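Long-range contacts in 2,3-dihydroxybenzoate-AMP ligase (Mycobacterium smegmatis, PDB 5KEI), which is a member of the ANL superfamily of AMP-binding enzymes, with a large N-terminal portion and a smaller C-terminal domain: residues 474-479 and 513-518; 482-487 and 502-507; 496-501 and 529-534. One frame throughout, in Å; residues are numbered along the deposited sequence.

Contact 1: residues 474-479 and 513-518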
ATOM      1  N   GLU A 474      -2.162 -14.141  13.487  1.00 39.42           N
ATOM      2  CA  GLU A 474      -1.345 -12.950  13.312  1.00 43.89           C
ATOM      3  C   GLU A 474      -0.754 -12.487  14.651  1.00 41.84           C
ATOM      4  O   GLU A 474       0.387 -12.046  14.699  1.00 48.17           O
ATOM      5  CB  GLU A 474      -2.155 -11.831  12.648  1.00 50.52           C
ATOM      6  CG  GLU A 474      -2.437 -12.065  11.154  1.00 51.47           C
ATOM      7  CD  GLU A 474      -1.169 -12.123  10.306  1.00 54.15           C
ATOM      8  OE1 GLU A 474      -0.162 -11.477  10.681  1.00 54.43           O
ATOM      9  OE2 GLU A 474      -1.179 -12.812   9.259  1.00 55.46           O
ATOM     10  N   HIS A 475      -1.533 -12.607  15.726  1.00 38.67           N
ATOM     11  CA  HIS A 475      -1.107 -12.243  17.081  1.00 42.71           C
ATOM     12  C   HIS A 475       0.050 -13.102  17.576  1.00 38.84           C
ATOM     13  O   HIS A 475       0.985 -12.610  18.210  1.00 40.35           O
ATOM     14  CB  HIS A 475      -2.274 -12.390  18.081  1.00 45.65           C
ATOM     15  CG  HIS A 475      -3.256 -11.255  18.071  1.00 41.01           C
ATOM     16  ND1 HIS A 475      -2.928  -9.984  18.486  1.00 40.56           N
ATOM     17  CD2 HIS A 475      -4.568 -11.219  17.739  1.00 40.60           C
ATOM     18  CE1 HIS A 475      -3.994  -9.207  18.393  1.00 45.92           C
ATOM     19  NE2 HIS A 475      -4.998  -9.931  17.940  1.00 45.24           N
ATOM     20  N   LEU A 476      -0.050 -14.404  17.314  1.00 40.15           N
ATOM     21  CA  LEU A 476       0.947 -15.367  17.769  1.00 37.45           C
ATOM     22  C   LEU A 476       2.259 -15.149  17.043  1.00 40.79           C
ATOM     23  O   LEU A 476       3.327 -15.279  17.638  1.00 42.77           O
ATOM     24  CB  LEU A 476       0.456 -16.799  17.545  1.00 37.74           C
ATOM     25  CG  LEU A 476      -0.661 -17.305  18.459  1.00 34.30           C
ATOM     26  CD1 LEU A 476      -1.053 -18.711  18.063  1.00 28.45           C
ATOM     27  CD2 LEU A 476      -0.263 -17.251  19.943  1.00 34.18           C
ATOM     28  N   LEU A 477       2.160 -14.812  15.755  1.00 39.07           N
ATOM     29  CA  LEU A 477       3.314 -14.548  14.906  1.00 38.12           C
ATOM     30  C   LEU A 477       4.142 -13.341  15.368  1.00 40.60           C
ATOM     31  O   LEU A 477       5.317 -13.248  15.036  1.00 42.81           O
ATOM     32  CB  LEU A 477       2.860 -14.348  13.455  1.00 37.42           C
ATOM     33  CG  LEU A 477       2.366 -15.612  12.740  1.00 36.49           C
ATOM     34  CD1 LEU A 477       1.558 -15.271  11.506  1.00 36.61           C
ATOM     35  CD2 LEU A 477       3.536 -16.505  12.378  1.00 34.58           C
ATOM     36  N   THR A 478       3.555 -12.435  16.151  1.00 40.94           N
ATOM     37  CA  THR A 478       4.318 -11.286  16.641  1.00 42.15           C
ATOM     38  C   THR A 478       5.270 -11.663  17.765  1.00 44.81           C
ATOM     39  O   THR A 478       6.027 -10.825  18.244  1.00 48.76           O
ATOM     40  CB  THR A 478       3.417 -10.147  17.150  1.00 45.52           C
ATOM     41  OG1 THR A 478       2.821 -10.510  18.404  1.00 40.25           O
ATOM     42  CG2 THR A 478       2.347  -9.794  16.107  1.00 41.69           C
ATOM     43  N   HIS A 479       5.207 -12.918  18.196  1.00 46.90           N
ATOM     44  CA  HIS A 479       6.184 -13.485  19.121  1.00 42.04           C
ATOM     45  C   HIS A 479       7.449 -13.867  18.340  1.00 46.48           C
ATOM     46  O   HIS A 479       7.371 -14.513  17.275  1.00 46.92           O
ATOM     47  CB  HIS A 479       5.585 -14.699  19.827  1.00 41.74           C
ATOM     48  CG  HIS A 479       6.277 -15.092  21.092  1.00 42.95           C
ATOM     49  ND1 HIS A 479       7.533 -15.661  21.112  1.00 49.65           N
ATOM     50  CD2 HIS A 479       5.867 -15.045  22.384  1.00 47.13           C
ATOM     51  CE1 HIS A 479       7.877 -15.924  22.362  1.00 45.45           C
ATOM     52  NE2 HIS A 479       6.881 -15.565  23.153  1.00 46.28           N
ATOM     53  N   ALA A 513       1.541 -21.139  28.441  1.00 43.35           N
ATOM     54  CA  ALA A 513       1.288 -20.063  29.385  1.00 43.42           C
ATOM     55  C   ALA A 513       2.070 -18.817  29.003  1.00 41.34           C
ATOM     56  O   ALA A 513       1.616 -17.700  29.223  1.00 44.03           O
ATOM     57  CB  ALA A 513       1.626 -20.495  30.797  1.00 38.59           C
ATOM     58  N   GLU A 514       3.242 -19.001  28.416  1.00 40.74           N
ATOM     59  CA  GLU A 514       3.991 -17.857  27.918  1.00 47.62           C
ATOM     60  C   GLU A 514       3.284 -17.241  26.703  1.00 42.55           C
ATOM     61  O   GLU A 514       3.063 -16.028  26.661  1.00 46.31           O
ATOM     62  CB  GLU A 514       5.432 -18.262  27.596  1.00 48.42           C
ATOM     63  CG  GLU A 514       6.256 -18.578  28.860  1.00 52.94           C
ATOM     64  CD  GLU A 514       7.350 -19.628  28.647  1.00 59.40           C
ATOM     65  OE1 GLU A 514       7.902 -19.719  27.525  1.00 60.86           O
ATOM     66  OE2 GLU A 514       7.654 -20.363  29.613  1.00 58.34           O
ATOM     67  N   LEU A 515       2.892 -18.070  25.744  1.00 40.83           N
ATOM     68  CA  LEU A 515       2.105 -17.596  24.608  1.00 39.82           C
ATOM     69  C   LEU A 515       0.815 -16.916  25.064  1.00 41.17           C
ATOM     70  O   LEU A 515       0.416 -15.900  24.497  1.00 42.43           O
ATOM     71  CB  LEU A 515       1.790 -18.747  23.651  1.00 39.45           C
ATOM     72  CG  LEU A 515       2.974 -19.154  22.765  1.00 46.99           C
ATOM     73  CD1 LEU A 515       2.633 -20.302  21.826  1.00 43.29           C
ATOM     74  CD2 LEU A 515       3.462 -17.959  21.970  1.00 44.10           C
ATOM     75  N   HIS A 516       0.164 -17.475  26.084  1.00 41.52           N
ATOM     76  CA  HIS A 516      -1.029 -16.852  26.676  1.00 40.24           C
ATOM     77  C   HIS A 516      -0.722 -15.457  27.239  1.00 39.41           C
ATOM     78  O   HIS A 516      -1.478 -14.514  27.035  1.00 40.36           O
ATOM     79  CB  HIS A 516      -1.614 -17.740  27.785  1.00 42.17           C
ATOM     80  CG  HIS A 516      -2.659 -18.704  27.312  1.00 40.40           C
ATOM     81  ND1 HIS A 516      -3.955 -18.693  27.790  1.00 42.35           N
ATOM     82  CD2 HIS A 516      -2.605 -19.710  26.409  1.00 41.34           C
ATOM     83  CE1 HIS A 516      -4.644 -19.650  27.201  1.00 41.78           C
ATOM     84  NE2 HIS A 516      -3.850 -20.283  26.353  1.00 36.61           N
ATOM     85  N   ALA A 517       0.389 -15.329  27.953  1.00 42.29           N
ATOM     86  CA  ALA A 517       0.812 -14.025  28.466  1.00 47.01           C
ATOM     87  C   ALA A 517       1.037 -13.018  27.324  1.00 49.34           C
ATOM     88  O   ALA A 517       0.651 -11.852  27.424  1.00 48.91           O
ATOM     89  CB  ALA A 517       2.076 -14.174  29.297  1.00 45.21           C
ATOM     90  N   HIS A 518       1.662 -13.483  26.244  1.00 49.61           N
ATOM     91  CA  HIS A 518       1.918 -12.645  25.068  1.00 44.45           C
ATOM     92  C   HIS A 518       0.619 -12.195  24.424  1.00 46.94           C
ATOM     93  O   HIS A 518       0.501 -11.051  23.977  1.00 49.77           O
ATOM     94  CB  HIS A 518       2.773 -13.401  24.044  1.00 42.16           C
ATOM     95  CG  HIS A 518       2.998 -12.651  22.766  1.00 48.46           C
ATOM     96  ND1 HIS A 518       4.062 -11.793  22.581  1.00 42.85           N
ATOM     97  CD2 HIS A 518       2.293 -12.633  21.607  1.00 45.15           C
ATOM     98  CE1 HIS A 518       4.004 -11.282  21.364  1.00 47.90           C
ATOM     99  NE2 HIS A 518       2.940 -11.774  20.753  1.00 48.66           N
TER
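Two helices of the C-terminal domain meet here. The C-terminal end of helix 469-477, with the turn that follows, lies against helix 512-521. His518 reaches across. Its CG is anti to the backbone N (chi1 176°), so the imidazole extends toward the other helix end. His518 NE2 donates to Thr478 OG1 at 2.7 Å, and the hydroxyl lies almost in the ring plane. Thr478 OG1 in turn donates back to a carbonyl three residues earlier, with His475 O 2.8 Å away. The polar contact is therefore a short relay from imidazole to hydroxyl to carbonyl. The Thr478 hydroxyl sits in the crowded position between backbone N and carbonyl carbon, which brings it next to His475 O. His518 NE2 also makes a weak bond to His475 O at 3.3 Å. Both helices pack on the same face of the three-stranded sheet of this domain: Leu476 touches Ala501 there, and Leu515 touches Leu533. One face of the His518 ring receives His479. The His479 CB lies over the ring centre in a CH-pi contact, 4.1 Å from the His518 ring centroid. The imidazole of His479 follows edge-on, a T-shaped pair with planes 60° apart. His479 CD2 leads this edge, 3.7 Å from His518 ND1. His479 ND1 is hydrogen-bonded to the N of Ser481, which should limit rotation of the ring. On the apolar side, Leu515 CD2 meets His479 CD2 at 3.8 Å. The same methyl, Leu515 CD2, lies 4.3 Å from Leu476 CD2.

Contact 2: residues 482-487 and 502-507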
ATOM      1  N   VAL A 482       7.794 -17.573  17.634  1.00 39.92           N
ATOM      2  CA  VAL A 482       6.874 -18.170  16.670  1.00 39.21           C
ATOM      3  C   VAL A 482       7.230 -17.772  15.232  1.00 45.08           C
ATOM      4  O   VAL A 482       7.050 -16.608  14.813  1.00 40.23           O
ATOM      5  CB  VAL A 482       5.416 -17.773  16.952  1.00 36.79           C
ATOM      6  CG1 VAL A 482       4.478 -18.492  15.990  1.00 31.86           C
ATOM      7  CG2 VAL A 482       5.047 -18.077  18.395  1.00 41.07           C
ATOM      8  N   TRP A 483       7.748 -18.745  14.487  1.00 44.54           N
ATOM      9  CA  TRP A 483       8.064 -18.543  13.084  1.00 42.55           C
ATOM     10  C   TRP A 483       6.802 -18.590  12.236  1.00 39.58           C
ATOM     11  O   TRP A 483       6.458 -17.601  11.608  1.00 40.40           O
ATOM     12  CB  TRP A 483       9.058 -19.590  12.586  1.00 42.90           C
ATOM     13  CG  TRP A 483       9.450 -19.346  11.152  1.00 46.25           C
ATOM     14  CD1 TRP A 483       9.020 -20.037  10.050  1.00 42.52           C
ATOM     15  CD2 TRP A 483      10.333 -18.326  10.666  1.00 42.01           C
ATOM     16  NE1 TRP A 483       9.586 -19.511   8.911  1.00 39.37           N
ATOM     17  CE2 TRP A 483      10.404 -18.460   9.264  1.00 46.02           C
ATOM     18  CE3 TRP A 483      11.083 -17.316  11.282  1.00 44.44           C
ATOM     19  CZ2 TRP A 483      11.192 -17.627   8.464  1.00 45.42           C
ATOM     20  CZ3 TRP A 483      11.866 -16.493  10.490  1.00 43.06           C
ATOM     21  CH2 TRP A 483      11.911 -16.650   9.099  1.00 39.88           C
ATOM     22  N   ALA A 484       6.145 -19.753  12.208  1.00 42.54           N
ATOM     23  CA  ALA A 484       4.850 -19.952  11.545  1.00 39.60           C
ATOM     24  C   ALA A 484       3.812 -20.404  12.584  1.00 42.71           C
ATOM     25  O   ALA A 484       4.179 -20.973  13.610  1.00 43.73           O
ATOM     26  CB  ALA A 484       4.967 -20.977  10.427  1.00 34.23           C
ATOM     27  N   ALA A 485       2.530 -20.149  12.336  1.00 43.52           N
ATOM     28  CA  ALA A 485       1.483 -20.542  13.284  1.00 36.31           C
ATOM     29  C   ALA A 485       0.211 -20.962  12.569  1.00 38.23           C
ATOM     30  O   ALA A 485      -0.123 -20.415  11.523  1.00 45.65           O
ATOM     31  CB  ALA A 485       1.178 -19.411  14.254  1.00 31.06           C
ATOM     32  N   ALA A 486      -0.498 -21.935  13.133  1.00 36.86           N
ATOM     33  CA  ALA A 486      -1.813 -22.327  12.622  1.00 41.20           C
ATOM     34  C   ALA A 486      -2.809 -22.592  13.763  1.00 38.24           C
ATOM     35  O   ALA A 486      -2.598 -23.468  14.595  1.00 38.51           O
ATOM     36  CB  ALA A 486      -1.690 -23.552  11.730  1.00 40.78           C
ATOM     37  N   ALA A 487      -3.881 -21.805  13.810  1.00 37.73           N
ATOM     38  CA  ALA A 487      -4.945 -22.017  14.783  1.00 36.86           C
ATOM     39  C   ALA A 487      -5.952 -22.955  14.149  1.00 41.21           C
ATOM     40  O   ALA A 487      -6.518 -22.666  13.094  1.00 45.00           O
ATOM     41  CB  ALA A 487      -5.602 -20.695  15.201  1.00 29.07           C
ATOM     42  N   VAL A 502      -0.949 -24.915  16.440  1.00 39.63           N
ATOM     43  CA  VAL A 502       0.153 -25.654  15.870  1.00 42.01           C
ATOM     44  C   VAL A 502       1.222 -24.660  15.404  1.00 41.94           C
ATOM     45  O   VAL A 502       1.003 -23.872  14.487  1.00 39.63           O
ATOM     46  CB  VAL A 502      -0.322 -26.542  14.701  1.00 42.37           C
ATOM     47  CG1 VAL A 502       0.784 -27.485  14.290  1.00 43.24           C
ATOM     48  CG2 VAL A 502      -1.548 -27.317  15.117  1.00 32.78           C
ATOM     49  N   VAL A 503       2.382 -24.709  16.040  1.00 42.27           N
ATOM     50  CA  VAL A 503       3.390 -23.681  15.869  1.00 41.37           C
ATOM     51  C   VAL A 503       4.738 -24.236  15.383  1.00 44.20           C
ATOM     52  O   VAL A 503       5.183 -25.286  15.845  1.00 41.53           O
ATOM     53  CB  VAL A 503       3.599 -22.929  17.209  1.00 45.33           C
ATOM     54  CG1 VAL A 503       4.840 -22.008  17.159  1.00 44.88           C
ATOM     55  CG2 VAL A 503       2.343 -22.164  17.587  1.00 35.19           C
ATOM     56  N   VAL A 504       5.379 -23.531  14.450  1.00 44.59           N
ATOM     57  CA  VAL A 504       6.787 -23.776  14.139  1.00 40.92           C
ATOM     58  C   VAL A 504       7.647 -22.774  14.895  1.00 42.15           C
ATOM     59  O   VAL A 504       7.590 -21.574  14.618  1.00 42.85           O
ATOM     60  CB  VAL A 504       7.078 -23.662  12.644  1.00 41.79           C
ATOM     61  CG1 VAL A 504       8.583 -23.806  12.372  1.00 42.15           C
ATOM     62  CG2 VAL A 504       6.277 -24.690  11.881  1.00 43.79           C
ATOM     63  N   PHE A 505       8.438 -23.263  15.847  1.00 42.41           N
ATOM     64  CA  PHE A 505       9.237 -22.383  16.692  1.00 42.87           C
ATOM     65  C   PHE A 505      10.540 -21.972  16.049  1.00 47.05           C
ATOM     66  O   PHE A 505      11.111 -22.693  15.221  1.00 46.97           O
ATOM     67  CB  PHE A 505       9.556 -23.040  18.032  1.00 52.12           C
ATOM     68  CG  PHE A 505       8.406 -23.065  18.987  1.00 52.06           C
ATOM     69  CD1 PHE A 505       7.968 -21.901  19.588  1.00 48.88           C
ATOM     70  CD2 PHE A 505       7.779 -24.263  19.310  1.00 55.12           C
ATOM     71  CE1 PHE A 505       6.916 -21.924  20.485  1.00 52.23           C
ATOM     72  CE2 PHE A 505       6.728 -24.296  20.201  1.00 50.06           C
ATOM     73  CZ  PHE A 505       6.297 -23.122  20.791  1.00 53.37           C
ATOM     74  N   ASN A 506      11.022 -20.807  16.463  1.00 52.89           N
ATOM     75  CA  ASN A 506      12.288 -20.284  15.976  1.00 54.10           C
ATOM     76  C   ASN A 506      13.478 -20.859  16.739  1.00 61.82           C
ATOM     77  O   ASN A 506      14.214 -21.708  16.232  1.00 63.12           O
ATOM     78  CB  ASN A 506      12.296 -18.772  16.084  1.00 52.24           C
ATOM     79  CG  ASN A 506      12.797 -18.126  14.844  1.00 53.46           C
ATOM     80  OD1 ASN A 506      13.571 -18.716  14.089  1.00 65.45           O
ATOM     81  ND2 ASN A 506      12.368 -16.904  14.613  1.00 60.24           N
ATOM     82  N   GLY A 507      13.662 -20.382  17.964  1.00 61.36           N
ATOM     83  CA  GLY A 507      14.642 -20.960  18.860  1.00 63.41           C
ATOM     84  C   GLY A 507      13.985 -22.029  19.713  1.00 71.79           C
ATOM     85  O   GLY A 507      13.156 -22.803  19.215  1.00 68.81           O
TER
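The two strands of a beta hairpin run side by side, and small alanines on one are matched by branched valines on the other. Ala486 pairs with Val502 and Ala484 with Val504 on one face. There the alanine methyls stay low beside the valines, with Ala484 CB 4.1 Å from Val504 CB. Ile552 of helix 549-553 packs on both Ala486 and Val502. On the other face a bump meets a bump. Val482 CG1 presses on Val503 CG1 at 3.7 Å, the two side chains crossing at about a right angle. Val503 CG1 also lies over the centre of the Phe505 ring, so one methyl touches both Val482 and the ring face. The pairing is antiparallel and carries a classic beta bulge, in which Trp483 and Ala484 both face Val504. Trp483 N bonds to Val504 O at 2.8 Å, nearly along the C=O axis. Ala484 N adds a weak bond to the same Val504 O at 3.3 Å. The extra residue shifts the register by one. Trp483 CB fits close against this carbonyl, 3.2 Å from Val504 O. The indole runs on to Asn506, whose ND2 sits at the ring edge, 3.6 Å from Trp483 CE3, with amide and ring planes 65° apart. Asn506 ND2 is bonded to Pro480 O, and Trp483 NE1 to Glu423 OE1.

Contact 3: residues 496-501 and 529-534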
ATOM      1  N   GLY A 496     -17.461 -27.357  21.992  1.00 28.96           N
ATOM      2  CA  GLY A 496     -17.894 -27.527  20.619  1.00 29.30           C
ATOM      3  C   GLY A 496     -16.662 -27.674  19.749  1.00 33.87           C
ATOM      4  O   GLY A 496     -16.440 -28.710  19.132  1.00 33.88           O
ATOM      5  N   GLU A 497     -15.847 -26.626  19.709  1.00 32.42           N
ATOM      6  CA  GLU A 497     -14.547 -26.706  19.057  1.00 39.74           C
ATOM      7  C   GLU A 497     -13.526 -26.067  19.968  1.00 38.70           C
ATOM      8  O   GLU A 497     -13.769 -24.983  20.504  1.00 39.15           O
ATOM      9  CB  GLU A 497     -14.539 -26.004  17.689  1.00 37.20           C
ATOM     10  CG  GLU A 497     -15.423 -26.644  16.651  1.00 39.05           C
ATOM     11  CD  GLU A 497     -15.377 -25.923  15.305  1.00 49.57           C
ATOM     12  OE1 GLU A 497     -15.539 -26.607  14.269  1.00 63.38           O
ATOM     13  OE2 GLU A 497     -15.188 -24.684  15.275  1.00 46.98           O
ATOM     14  N   LYS A 498     -12.390 -26.725  20.159  1.00 36.49           N
ATOM     15  CA  LYS A 498     -11.314 -26.082  20.893  1.00 39.81           C
ATOM     16  C   LYS A 498     -10.263 -25.561  19.917  1.00 42.01           C
ATOM     17  O   LYS A 498     -10.187 -25.999  18.755  1.00 35.48           O
ATOM     18  CB  LYS A 498     -10.682 -27.032  21.914  1.00 39.35           C
ATOM     19  CG  LYS A 498     -10.170 -28.331  21.352  1.00 39.68           C
ATOM     20  CD  LYS A 498      -9.411 -29.096  22.428  1.00 40.75           C
ATOM     21  CE  LYS A 498      -8.952 -30.454  21.922  1.00 49.11           C
ATOM     22  NZ  LYS A 498      -8.219 -31.229  22.968  1.00 63.62           N
ATOM     23  N   ILE A 499      -9.462 -24.616  20.403  1.00 37.75           N
ATOM     24  CA  ILE A 499      -8.421 -23.994  19.601  1.00 40.13           C
ATOM     25  C   ILE A 499      -7.037 -24.658  19.800  1.00 38.96           C
ATOM     26  O   ILE A 499      -6.420 -24.543  20.856  1.00 36.09           O
ATOM     27  CB  ILE A 499      -8.321 -22.487  19.923  1.00 37.78           C
ATOM     28  CG1 ILE A 499      -9.629 -21.760  19.561  1.00 38.40           C
ATOM     29  CG2 ILE A 499      -7.157 -21.877  19.178  1.00 38.01           C
ATOM     30  CD1 ILE A 499      -9.686 -20.310  20.052  1.00 34.28           C
ATOM     31  N   CYS A 500      -6.548 -25.352  18.777  1.00 40.84           N
ATOM     32  CA  CYS A 500      -5.194 -25.881  18.848  1.00 37.94           C
ATOM     33  C   CYS A 500      -4.203 -25.050  18.034  1.00 38.46           C
ATOM     34  O   CYS A 500      -4.316 -24.940  16.801  1.00 37.52           O
ATOM     35  CB  CYS A 500      -5.149 -27.328  18.383  1.00 37.89           C
ATOM     36  SG  CYS A 500      -3.624 -28.111  18.909  1.00 64.93           S
ATOM     37  N   ALA A 501      -3.234 -24.464  18.736  1.00 35.32           N
ATOM     38  CA  ALA A 501      -2.169 -23.696  18.096  1.00 38.89           C
ATOM     39  C   ALA A 501      -1.015 -24.609  17.724  1.00 38.28           C
ATOM     40  O   ALA A 501      -0.232 -25.040  18.572  1.00 37.31           O
ATOM     41  CB  ALA A 501      -1.682 -22.560  18.992  1.00 31.95           C
ATOM     42  N   ARG A 529      -7.995 -17.527  23.296  1.00 43.42           N
ATOM     43  CA  ARG A 529      -6.633 -18.015  23.419  1.00 42.27           C
ATOM     44  C   ARG A 529      -6.622 -19.512  23.168  1.00 39.61           C
ATOM     45  O   ARG A 529      -7.622 -20.182  23.420  1.00 38.27           O
ATOM     46  CB  ARG A 529      -6.065 -17.662  24.785  1.00 41.35           C
ATOM     47  CG  ARG A 529      -6.052 -16.172  25.054  1.00 41.54           C
ATOM     48  CD  ARG A 529      -5.383 -15.871  26.377  1.00 44.64           C
ATOM     49  NE  ARG A 529      -5.693 -14.524  26.831  1.00 47.83           N
ATOM     50  CZ  ARG A 529      -5.728 -14.162  28.106  1.00 48.97           C
ATOM     51  NH1 ARG A 529      -5.468 -15.058  29.051  1.00 50.12           N
ATOM     52  NH2 ARG A 529      -6.026 -12.912  28.431  1.00 47.57           N
ATOM     53  N   PRO A 530      -5.509 -20.040  22.631  1.00 36.77           N
ATOM     54  CA  PRO A 530      -5.488 -21.465  22.274  1.00 42.24           C
ATOM     55  C   PRO A 530      -5.590 -22.352  23.513  1.00 39.58           C
ATOM     56  O   PRO A 530      -4.984 -22.016  24.528  1.00 40.80           O
ATOM     57  CB  PRO A 530      -4.122 -21.656  21.590  1.00 35.63           C
ATOM     58  CG  PRO A 530      -3.545 -20.306  21.427  1.00 34.28           C
ATOM     59  CD  PRO A 530      -4.196 -19.411  22.440  1.00 36.75           C
ATOM     60  N   ASP A 531      -6.331 -23.450  23.422  1.00 35.35           N
ATOM     61  CA  ASP A 531      -6.444 -24.396  24.524  1.00 36.76           C
ATOM     62  C   ASP A 531      -5.220 -25.321  24.586  1.00 41.32           C
ATOM     63  O   ASP A 531      -4.881 -25.863  25.649  1.00 35.58           O
ATOM     64  CB  ASP A 531      -7.724 -25.234  24.393  1.00 35.40           C
ATOM     65  CG  ASP A 531      -8.973 -24.384  24.235  1.00 37.43           C
ATOM     66  OD1 ASP A 531      -9.457 -23.824  25.249  1.00 31.97           O
ATOM     67  OD2 ASP A 531      -9.477 -24.286  23.087  1.00 41.19           O
ATOM     68  N   ALA A 532      -4.559 -25.506  23.446  1.00 42.48           N
ATOM     69  CA  ALA A 532      -3.412 -26.413  23.383  1.00 38.39           C
ATOM     70  C   ALA A 532      -2.361 -25.907  22.414  1.00 39.72           C
ATOM     71  O   ALA A 532      -2.667 -25.202  21.457  1.00 41.81           O
ATOM     72  CB  ALA A 532      -3.860 -27.808  22.994  1.00 41.88           C
ATOM     73  N   LEU A 533      -1.112 -26.267  22.672  1.00 46.58           N
ATOM     74  CA  LEU A 533      -0.005 -25.834  21.833  1.00 40.96           C
ATOM     75  C   LEU A 533       0.746 -27.051  21.305  1.00 45.60           C
ATOM     76  O   LEU A 533       1.127 -27.923  22.083  1.00 47.46           O
ATOM     77  CB  LEU A 533       0.923 -24.923  22.627  1.00 38.87           C
ATOM     78  CG  LEU A 533       2.281 -24.631  22.007  1.00 46.41           C
ATOM     79  CD1 LEU A 533       2.132 -23.672  20.833  1.00 40.39           C
ATOM     80  CD2 LEU A 533       3.196 -24.068  23.067  1.00 45.23           C
ATOM     81  N   VAL A 534       0.944 -27.134  19.992  1.00 46.28           N
ATOM     82  CA  VAL A 534       1.627 -28.298  19.414  1.00 42.84           C
ATOM     83  C   VAL A 534       2.696 -27.872  18.408  1.00 45.38           C
ATOM     84  O   VAL A 534       2.383 -27.266  17.384  1.00 44.36           O
ATOM     85  CB  VAL A 534       0.625 -29.265  18.738  1.00 46.64           C
ATOM     86  CG1 VAL A 534       1.341 -30.236  17.833  1.00 43.62           C
ATOM     87  CG2 VAL A 534      -0.189 -30.020  19.783  1.00 46.45           C
TER
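Strands 498-501 and 532-534 run parallel, their axes 4.7 Å apart at closest approach and inclined by 29°. Ala501 N bonds to Ala532 O at 2.9 Å, and Val534 N bonds to Ala501 O at 2.8 Å. Both bonds lie in the carbonyl planes. Near the start of the pairing, a side chain joins the backbone pairing. Asp531 OD2 accepts from Ile499 N at 2.7 Å, nearly straight at 161°, through its anti lone pair. The Asp531 backbone N returns a bond to Ile499 O at 2.8 Å. Asp531 and Ile499 thus grip each other in both directions. Ile499 O takes a second, weak bond from Ala532 N. The other carboxylate oxygen, Asp531 OD1, forms a salt bridge with Arg462, so the carboxylate is held from two sides and is probably charged. The strands belong to a beta-alpha-beta unit in which helix 512-521 makes the crossover. Its Leu519 packs on Pro530 and its Leu515 on Leu533. Under that helix, Ala501 CB meets Pro530 CB at 3.7 Å and lies near Leu533 CD1. Ile499 CG2, anti to the backbone N, crosses Pro530 obliquely, 3.5 Å from Pro530 CA. Helix 469-477 extends the cover, with Leu472 on Ile499 and Leu476 on Ala501. Cys500 and Ala532 point to the other face of the sheet. The thiol of Cys500, anti to the backbone N (chi1 -164°), touches the Ala532 methyl, and its SG lies 4.0 Å from Val534 CG2.

In the fold
All three contacts lie in the C-terminal domain, and all are partly buried. Contacts 2 and 3 build one three-stranded sheet and share its middle strand, 498-505. One adds an antiparallel neighbour, the other a parallel one. They meet where Val503 N faces Val534 O at 2.9 Å, a probable hydrogen bond. Their chemistry is mostly backbone pairing with apolar side chains, though an aspartate joins in at 529-534. Contact 1 joins the two helices on that sheet and relies on histidine and threonine side chains instead. Its leucines face the sheet, while the imidazoles of His479 and His518 are only partly buried.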